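Side-chain contacts in uncharacterized aldehyde dehydrogenase AldY (Bacillus subtilis, PDB 4DNG), which probably oxidises aldehydes to carboxylates with NAD(+) and may help protect the cell against stress from ethanol and related compounds: residues S63-E66 / D67-A70; D113-M116 / T117-G120; T188-A191 / K192-H196; L159-R162 / S163-P166. All coordinates share one frame; numbering follows the deposited sequence.

How the contacts relate
The four contacts show how the same helical spacing carries different chemistry at different depths. Contact 1 lies at the surface, where polar side chains cap the start of helix 65-81, whereas contact 2, partly buried, lies toward the end of helix 98-118, with threonine hydroxyls and a tyrosine ring folded back on it; the two touch through Arg68 and Thr119. Contacts 3 and 4 are buried and mostly apolar, on helices 183-196 and 156-169 of successive beta-alpha-beta units that share strand 173-177. They meet through Ile190 and Phe194 against Met161 and Ile164. Contact 4 also touches contact 2, Pro166 against Tyr118, and alone approaches the predicted active site.

Contact 1 of 4, residues S63-E66 / D67-A70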
loop_
_atom_site.group_PDB
_atom_site.type_symbol
_atom_site.label_atom_id
_atom_site.label_comp_id
_atom_site.label_asym_id
_atom_site.label_seq_id
_atom_site.Cartn_x
_atom_site.Cartn_y
_atom_site.Cartn_z
ATOM N N SER A 63 -8.676 24.873 2.520
ATOM C CA SER A 63 -8.866 25.341 3.888
ATOM C C SER A 63 -7.520 25.589 4.535
ATOM O O SER A 63 -6.534 24.914 4.226
ATOM C CB SER A 63 -9.640 24.316 4.708
ATOM O OG SER A 63 -8.845 23.165 4.947
ATOM N N THR A 64 -7.490 26.565 5.430
ATOM C CA THR A 64 -6.290 26.892 6.179
ATOM C C THR A 64 -6.162 25.932 7.349
ATOM O O THR A 64 -7.120 25.259 7.719
ATOM C CB THR A 64 -6.376 28.310 6.761
ATOM O OG1 THR A 64 -7.511 28.385 7.631
ATOM C CG2 THR A 64 -6.510 29.358 5.647
ATOM N N THR A 65 -4.972 25.888 7.930
ATOM C CA THR A 65 -4.741 25.165 9.167
ATOM C C THR A 65 -5.801 25.508 10.230
ATOM O O THR A 65 -6.434 24.589 10.778
ATOM C CB THR A 65 -3.319 25.452 9.685
ATOM O OG1 THR A 65 -2.385 25.064 8.670
ATOM C CG2 THR A 65 -3.014 24.697 10.983
ATOM N N GLU A 66 -6.000 26.811 10.486
ATOM C CA GLU A 66 -6.940 27.297 11.521
ATOM C C GLU A 66 -8.366 26.804 11.267
ATOM O O GLU A 66 -9.027 26.330 12.188
ATOM C CB GLU A 66 -6.934 28.842 11.672
ATOM C CG GLU A 66 -5.557 29.508 11.665
ATOM C CD GLU A 66 -4.981 29.690 10.255
ATOM O OE1 GLU A 66 -3.891 29.139 9.975
ATOM O OE2 GLU A 66 -5.614 30.371 9.412
ATOM N N ASP A 67 -8.828 26.906 10.018
ATOM C CA ASP A 67 -10.138 26.374 9.639
ATOM C C ASP A 67 -10.254 24.955 10.189
ATOM O O ASP A 67 -11.247 24.597 10.834
ATOM C CB ASP A 67 -10.298 26.316 8.107
ATOM C CG ASP A 67 -10.654 27.672 7.458
ATOM O OD1 ASP A 67 -11.224 28.587 8.109
ATOM O OD2 ASP A 67 -10.378 27.798 6.244
ATOM N N ARG A 68 -9.212 24.161 9.945
ATOM C CA ARG A 68 -9.234 22.737 10.226
ATOM C C ARG A 68 -9.063 22.397 11.698
ATOM O O ARG A 68 -9.688 21.458 12.177
ATOM C CB ARG A 68 -8.196 22.000 9.374
ATOM C CG ARG A 68 -8.666 21.740 7.963
ATOM C CD ARG A 68 -7.616 21.037 7.139
ATOM N NE ARG A 68 -6.856 22.003 6.364
ATOM C CZ ARG A 68 -5.553 22.217 6.499
ATOM N NH1 ARG A 68 -4.852 21.522 7.379
ATOM N NH2 ARG A 68 -4.950 23.119 5.736
ATOM N N LYS A 69 -8.221 23.142 12.412
ATOM C CA LYS A 69 -8.074 22.924 13.850
ATOM C C LYS A 69 -9.367 23.291 14.576
ATOM O O LYS A 69 -9.785 22.579 15.496
ATOM C CB LYS A 69 -6.885 23.698 14.426
ATOM C CG LYS A 69 -5.534 23.276 13.864
ATOM C CD LYS A 69 -4.384 24.081 14.455
ATOM C CE LYS A 69 -3.958 23.545 15.816
ATOM N NZ LYS A 69 -3.061 24.498 16.529
ATOM N N ALA A 70 -10.001 24.385 14.146
ATOM C CA ALA A 70 -11.271 24.851 14.730
ATOM C C ALA A 70 -12.390 23.804 14.619
ATOM O O ALA A 70 -13.102 23.512 15.597
ATOM C CB ALA A 70 -11.700 26.157 14.083
#
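Thr64 and Asp67 form a capping box at the start of helix 65-81, each side chain bonding to the other's backbone nitrogen. Thr64 OG1 sits between its own N and carbonyl carbon (chi1 60°), which turns it onto the first helical turn, where it accepts from Asp67 N at 3.1 Å. In return Thr64 N donates to Asp67 OD2 over 3.2 Å, approaching from above the carboxylate plane.

Arg68 turns back across the same turn and grips Ser63 side-on. Its chain runs extended as far as CD and then bends (chi3 -96°), which brings the guanidinium edge round to the residue before the cap. NE donates to Ser63 OG at 2.7 Å and NH2 to Ser63 O at 2.8 Å, both acceptors lying close to the guanidinium plane. One face of the group looks onto Thr64 O, 3.3 Å above the plane and toward the rim. Ser63 OG is also bonded to Trp60 O, while Arg68 NH1 makes weak bonds to Thr119 O and Ala169 O.

On another side of the helix, Thr65 and Lys69 run side by side in the same direction, Thr65 CG2 resting 3.8 Å from Lys69 CD. The helix start is thus held twice, by the box, which bonds Asp67 N and Thr64 N, and by the two-nitrogen grip of Arg68 on Ser63 just before it; the Asp67 carboxylate would probably also interact favourably with the helix dipole.

Contact 2 of 4, residues D113-M116 / T117-G120; sequences DEAM and TYTG
The last, weakly bonded part of helix 98-118 is where the side chains of Thr117, Tyr118 and Thr119 fold back onto the carbonyls of Glu114 and Ala115. Thr117 OG1 donates to Glu114 O at 2.5 Å, lying in the carbonyl plane. The hydroxyl occupies the slot between its own N and carbonyl carbon (chi1 69°), a position that directs it back along the helix. Thr117 N bonds to the same oxygen from above that plane, giving Glu114 O two donors from one residue.

Ala115 O is also shared. Tyr118 N and Thr119 OG1, the latter at 2.9 Å, reach it from opposite faces of its plane, and Thr119 N adds a weak bond. Side-chain hydroxyls thus supplement the backbone bonding where it weakens, on a helix whose flank packs against helices 65-81 and 156-169 through Ala115.

The Tyr118 ring lies back over the preceding turn, with CG between the backbone N and carbonyl carbon (chi1 53°). A CH-pi contact places Ala115 CA over its face, 3.9 Å from the centroid, while Ala115 O stands 3.3 Å above the ring plane, toward the rim. Glu114 crosses the tyrosine at about a right angle, its CG 4.0 Å from Tyr118 CE2. A serine in place of Tyr118 would probably leave Ala115 CA without its aromatic cover and open a gap beside Pro166 of helix 156-169. One turn earlier, Asp113 OD2 forms a salt bridge with Arg76 of helix 65-81.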
loop_
_atom_site.group_PDB
_atom_site.type_symbol
_atom_site.label_atom_id
_atom_site.label_comp_id
_atom_site.label_asym_id
_atom_site.label_seq_id
_atom_site.Cartn_x
_atom_site.Cartn_y
_atom_site.Cartn_z
ATOM N N ASP A 113 -7.721 14.985 19.453
ATOM C CA ASP A 113 -6.617 15.775 20.013
ATOM C C ASP A 113 -5.347 15.586 19.180
ATOM O O ASP A 113 -4.593 16.524 18.969
ATOM C CB ASP A 113 -6.340 15.365 21.466
ATOM C CG ASP A 113 -7.412 15.856 22.448
ATOM O OD1 ASP A 113 -8.214 16.746 22.081
ATOM O OD2 ASP A 113 -7.452 15.342 23.600
ATOM N N GLU A 114 -5.131 14.366 18.692
ATOM C CA GLU A 114 -3.905 14.026 17.985
ATOM C C GLU A 114 -3.923 14.643 16.598
ATOM O O GLU A 114 -2.928 15.233 16.173
ATOM C CB GLU A 114 -3.681 12.513 17.969
ATOM C CG GLU A 114 -2.370 12.049 17.337
ATOM C CD GLU A 114 -1.113 12.498 18.081
ATOM O OE1 GLU A 114 -1.122 12.570 19.335
ATOM O OE2 GLU A 114 -0.094 12.770 17.403
ATOM N N ALA A 115 -5.075 14.577 15.934
ATOM C CA ALA A 115 -5.259 15.180 14.607
ATOM C C ALA A 115 -4.842 16.649 14.513
ATOM O O ALA A 115 -4.196 17.063 13.543
ATOM C CB ALA A 115 -6.695 15.013 14.145
ATOM N N MET A 116 -5.208 17.430 15.523
ATOM C CA MET A 116 -4.846 18.834 15.578
ATOM C C MET A 116 -3.338 19.095 15.486
ATOM O O MET A 116 -2.920 20.144 15.001
ATOM C CB MET A 116 -5.395 19.454 16.855
ATOM C CG MET A 116 -6.905 19.558 16.888
ATOM S SD MET A 116 -7.446 20.242 18.456
ATOM C CE MET A 116 -8.875 19.227 18.821
ATOM N N THR A 117 -2.530 18.148 15.951
ATOM C CA THR A 117 -1.077 18.306 15.955
ATOM C C THR A 117 -0.477 18.188 14.555
ATOM O O THR A 117 0.644 18.644 14.311
ATOM C CB THR A 117 -0.378 17.289 16.879
ATOM O OG1 THR A 117 -0.502 15.968 16.336
ATOM C CG2 THR A 117 -0.976 17.330 18.281
ATOM N N TYR A 118 -1.212 17.586 13.631
ATOM C CA TYR A 118 -0.679 17.446 12.280
ATOM C C TYR A 118 -1.529 18.027 11.144
ATOM O O TYR A 118 -1.164 17.908 9.971
ATOM C CB TYR A 118 -0.254 16.004 11.997
ATOM C CG TYR A 118 -1.304 14.964 12.258
ATOM C CD1 TYR A 118 -2.492 14.960 11.537
ATOM C CD2 TYR A 118 -1.097 13.965 13.199
ATOM C CE1 TYR A 118 -3.453 13.990 11.751
ATOM C CE2 TYR A 118 -2.059 12.996 13.433
ATOM C CZ TYR A 118 -3.233 13.014 12.700
ATOM O OH TYR A 118 -4.204 12.068 12.904
ATOM N N THR A 119 -2.635 18.675 11.498
ATOM C CA THR A 119 -3.407 19.447 10.536
ATOM C C THR A 119 -2.484 20.426 9.805
ATOM O O THR A 119 -2.724 20.783 8.652
ATOM C CB THR A 119 -4.510 20.269 11.222
ATOM O OG1 THR A 119 -4.775 19.738 12.525
ATOM C CG2 THR A 119 -5.772 20.242 10.401
ATOM N N GLY A 120 -1.392 20.760 10.455
ATOM C CA GLY A 120 -0.418 21.672 9.920
ATOM C C GLY A 120 0.424 21.111 8.815
ATOM O O GLY A 120 1.149 21.831 8.173
#

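Contact 3 of 4, residues T188-A191 / K192-H196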
loop_
_atom_site.group_PDB
_atom_site.type_symbol
_atom_site.label_atom_id
_atom_site.label_comp_id
_atom_site.label_asym_id
_atom_site.label_seq_id
_atom_site.Cartn_x
_atom_site.Cartn_y
_atom_site.Cartn_z
ATOM N N THR A 188 -23.699 8.336 13.299
ATOM C CA THR A 188 -24.540 9.546 13.362
ATOM C C THR A 188 -24.078 10.575 14.401
ATOM O O THR A 188 -24.123 11.787 14.143
ATOM C CB THR A 188 -26.035 9.230 13.556
ATOM O OG1 THR A 188 -26.205 8.394 14.707
ATOM C CG2 THR A 188 -26.590 8.523 12.333
ATOM N N ILE A 189 -23.635 10.087 15.562
ATOM C CA ILE A 189 -23.132 10.955 16.621
ATOM C C ILE A 189 -21.916 11.728 16.109
ATOM O O ILE A 189 -21.793 12.945 16.340
ATOM C CB ILE A 189 -22.787 10.165 17.901
ATOM C CG1 ILE A 189 -24.056 9.704 18.592
ATOM C CG2 ILE A 189 -21.982 11.012 18.877
ATOM C CD1 ILE A 189 -23.789 8.658 19.654
ATOM N N ILE A 190 -21.047 11.024 15.385
ATOM C CA ILE A 190 -19.854 11.618 14.803
ATOM C C ILE A 190 -20.273 12.690 13.793
ATOM O O ILE A 190 -19.766 13.818 13.838
ATOM C CB ILE A 190 -18.946 10.556 14.158
ATOM C CG1 ILE A 190 -18.117 9.880 15.233
ATOM C CG2 ILE A 190 -18.003 11.195 13.148
ATOM C CD1 ILE A 190 -17.560 8.529 14.831
ATOM N N ALA A 191 -21.209 12.350 12.908
ATOM C CA ALA A 191 -21.769 13.351 11.976
ATOM C C ALA A 191 -22.347 14.559 12.713
ATOM O O ALA A 191 -22.096 15.715 12.339
ATOM C CB ALA A 191 -22.811 12.734 11.063
ATOM N N LYS A 192 -23.085 14.308 13.783
ATOM C CA LYS A 192 -23.631 15.425 14.560
ATOM C C LYS A 192 -22.517 16.342 15.113
ATOM O O LYS A 192 -22.637 17.569 15.120
ATOM C CB LYS A 192 -24.542 14.908 15.680
ATOM C CG LYS A 192 -25.240 16.001 16.470
ATOM C CD LYS A 192 -26.568 16.448 15.879
ATOM C CE LYS A 192 -27.054 17.747 16.537
ATOM N NZ LYS A 192 -27.158 17.738 18.034
ATOM N N ALA A 193 -21.431 15.726 15.567
ATOM C CA ALA A 193 -20.302 16.457 16.118
ATOM C C ALA A 193 -19.665 17.373 15.087
ATOM O O ALA A 193 -19.340 18.517 15.398
ATOM C CB ALA A 193 -19.275 15.477 16.659
ATOM N N PHE A 194 -19.486 16.878 13.860
ATOM C CA PHE A 194 -18.800 17.661 12.857
ATOM C C PHE A 194 -19.706 18.728 12.281
ATOM O O PHE A 194 -19.244 19.822 11.899
ATOM C CB PHE A 194 -18.192 16.760 11.779
ATOM C CG PHE A 194 -16.868 16.178 12.177
ATOM C CD1 PHE A 194 -15.708 16.949 12.114
ATOM C CD2 PHE A 194 -16.784 14.879 12.671
ATOM C CE1 PHE A 194 -14.483 16.420 12.501
ATOM C CE2 PHE A 194 -15.566 14.341 13.049
ATOM C CZ PHE A 194 -14.417 15.108 12.970
ATOM N N GLU A 195 -20.999 18.420 12.250
ATOM C CA GLU A 195 -21.980 19.400 11.847
ATOM C C GLU A 195 -21.957 20.534 12.870
ATOM O O GLU A 195 -21.883 21.720 12.512
ATOM C CB GLU A 195 -23.378 18.780 11.741
ATOM C CG GLU A 195 -24.497 19.804 11.944
ATOM C CD GLU A 195 -25.869 19.246 11.681
ATOM O OE1 GLU A 195 -26.230 18.257 12.344
ATOM O OE2 GLU A 195 -26.586 19.813 10.826
ATOM N N HIS A 196 -22.005 20.174 14.148
ATOM C CA HIS A 196 -21.935 21.172 15.208
ATOM C C HIS A 196 -20.743 22.070 14.984
ATOM O O HIS A 196 -20.780 23.253 15.291
ATOM C CB HIS A 196 -21.848 20.466 16.552
ATOM C CG HIS A 196 -21.704 21.396 17.721
ATOM N ND1 HIS A 196 -22.759 22.016 18.290
ATOM C CD2 HIS A 196 -20.575 21.803 18.429
ATOM C CE1 HIS A 196 -22.329 22.772 19.308
ATOM N NE2 HIS A 196 -20.991 22.640 19.393
#
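Four successive backbone bonds of the i to i+4 kind, from Lys192 N to Thr188 O through to Glu195 N to Ala191 O, run through the last turns of helix 183-196. On this regular frame the principal side-chain meeting is between Ile190 and Phe194, one turn apart and pointing the same way. The CG2 branch of Ile190 stands anti to its backbone N and comes to the ring edge, in plane, 3.9 Å from Phe194 CD2 and 4.0 Å from CE2. With CG anti to its carbonyl carbon (chi1 -82°), the Phe194 ring is laid back along the helix beside Ile190, and its edge also passes near the backbone: Phe194 CD2 is 3.4 Å from Ile190 O. The isoleucine therefore meets the rim of the aromatic group rather than a face.

Both residues continue into neighbouring elements, touching Ile164 of helix 156-169 and Leu204 of strand 204-206; Phe194 also meets Val71 and Ala75 of helix 65-81. Replacing Phe194 by an alanine would probably open a gap between these helices and leave Ile190 CG2 without its aromatic neighbour.

Lys192 follows another course. Its CB stays close to the preceding turn, 3.4 Å from Ile189 O, but the chain bends at chi2 (88°) and leads its amine away to a hydrogen bond with Tyr78 OH. Glu195 OE1 similarly accepts from Trp15 NE1. Helix 183-196 is the connection between strands 173-177 and 204-206 in a beta-alpha-beta unit, its Ile190 and Phe194 flank packed on strand 204-206 and helix 156-169.

Contact 4 of 4, residues L159-R162 / S163-P166; sequences LSMR and SIAP
Met161 bends over Ala165 on helix 156-169, the crossover helix of the beta-alpha-beta unit formed with strands 135-150 and 173-177. Its chain sets out with CG anti to the backbone N (chi1 -177°) and then turns at both following torsions, bringing SD within 3.8 Å of Ala165 CB. The sulfur is farther from Ile164, 4.3 Å from the CG2 branch.

Ile164 extends its other branch back toward Ser160: CD1 lies 4.1 Å from Ser160 CB, and CG1 rests 3.4 Å from Ser160 O. That carbonyl accepts from two amides, Ile164 N in its plane and Ser163 N from above it. Ser160 OG itself is hydrogen-bonded elsewhere, to Ser151 OG among others.

Pro166 has no amide hydrogen to give. Its ring instead sets CG 3.3 Å from Arg162 O, at a point where the helix is kinked. Arg162 extends from the same turn, bending at chi3, and its NH2 makes a long, weak ion pair with Glu253, a predicted active-site residue, so the helix approaches the probable catalytic region at this side chain. A buried serine contributes the last link: Ser163 OG is hydrogen-bonded to Ser228 OG and, at 2.7 Å, to a water that donates to Leu159 O.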
loop_
_atom_site.group_PDB
_atom_site.type_symbol
_atom_site.label_atom_id
_atom_site.label_comp_id
_atom_site.label_asym_id
_atom_site.label_seq_id
_atom_site.Cartn_x
_atom_site.Cartn_y
_atom_site.Cartn_z
ATOM N N LEU A 159 -12.999 3.300 16.082
ATOM C CA LEU A 159 -12.444 2.884 14.791
ATOM C C LEU A 159 -12.867 3.785 13.638
ATOM O O LEU A 159 -12.053 4.109 12.796
ATOM C CB LEU A 159 -12.792 1.410 14.471
ATOM C CG LEU A 159 -12.138 0.333 15.355
ATOM C CD1 LEU A 159 -12.514 -1.076 14.914
ATOM C CD2 LEU A 159 -10.618 0.472 15.422
ATOM N N SER A 160 -14.145 4.157 13.596
ATOM C CA SER A 160 -14.629 5.162 12.678
ATOM C C SER A 160 -13.778 6.444 12.773
ATOM O O SER A 160 -13.244 6.928 11.763
ATOM C CB SER A 160 -16.115 5.467 12.959
ATOM O OG SER A 160 -16.926 4.315 12.727
ATOM N N MET A 161 -13.635 6.994 13.975
ATOM C CA MET A 161 -12.922 8.262 14.118
ATOM C C MET A 161 -11.430 8.080 13.784
ATOM O O MET A 161 -10.745 9.022 13.364
ATOM C CB MET A 161 -13.110 8.803 15.525
ATOM C CG MET A 161 -12.479 10.147 15.782
ATOM S SD MET A 161 -13.448 11.314 14.849
ATOM C CE MET A 161 -14.873 11.476 15.931
ATOM N N ARG A 162 -10.931 6.856 13.922
ATOM C CA ARG A 162 -9.537 6.582 13.548
ATOM C C ARG A 162 -9.316 6.843 12.063
ATOM O O ARG A 162 -8.184 7.032 11.640
ATOM C CB ARG A 162 -9.107 5.174 13.937
ATOM C CG ARG A 162 -7.610 4.982 13.981
ATOM C CD ARG A 162 -7.248 3.506 13.966
ATOM N NE ARG A 162 -7.715 2.863 12.742
ATOM C CZ ARG A 162 -7.880 1.550 12.605
ATOM N NH1 ARG A 162 -8.316 1.045 11.456
ATOM N NH2 ARG A 162 -7.620 0.743 13.621
ATOM N N SER A 163 -10.390 6.893 11.278
ATOM C CA SER A 163 -10.240 7.238 9.871
ATOM C C SER A 163 -10.825 8.589 9.534
ATOM O O SER A 163 -10.302 9.311 8.677
ATOM C CB SER A 163 -10.841 6.170 8.963
ATOM O OG SER A 163 -10.215 4.935 9.228
ATOM N N ILE A 164 -11.926 8.923 10.180
ATOM C CA ILE A 164 -12.578 10.191 9.909
ATOM C C ILE A 164 -11.648 11.381 10.237
ATOM O O ILE A 164 -11.433 12.264 9.401
ATOM C CB ILE A 164 -13.934 10.271 10.631
ATOM C CG1 ILE A 164 -14.918 9.302 9.964
ATOM C CG2 ILE A 164 -14.430 11.701 10.658
ATOM C CD1 ILE A 164 -16.147 8.966 10.784
ATOM N N ALA A 165 -11.043 11.371 11.418
ATOM C CA ALA A 165 -10.357 12.592 11.889
ATOM C C ALA A 165 -9.053 12.943 11.129
ATOM O O ALA A 165 -8.865 14.085 10.731
ATOM C CB ALA A 165 -10.151 12.556 13.405
ATOM N N PRO A 166 -8.154 11.964 10.917
ATOM C CA PRO A 166 -7.017 12.264 10.027
ATOM C C PRO A 166 -7.437 12.657 8.604
ATOM O O PRO A 166 -6.888 13.600 8.030
ATOM C CB PRO A 166 -6.227 10.954 9.996
ATOM C CG PRO A 166 -7.056 9.943 10.730
ATOM C CD PRO A 166 -7.961 10.702 11.647
HETATM O O HOH W 1 -10.021 3.163 11.205
#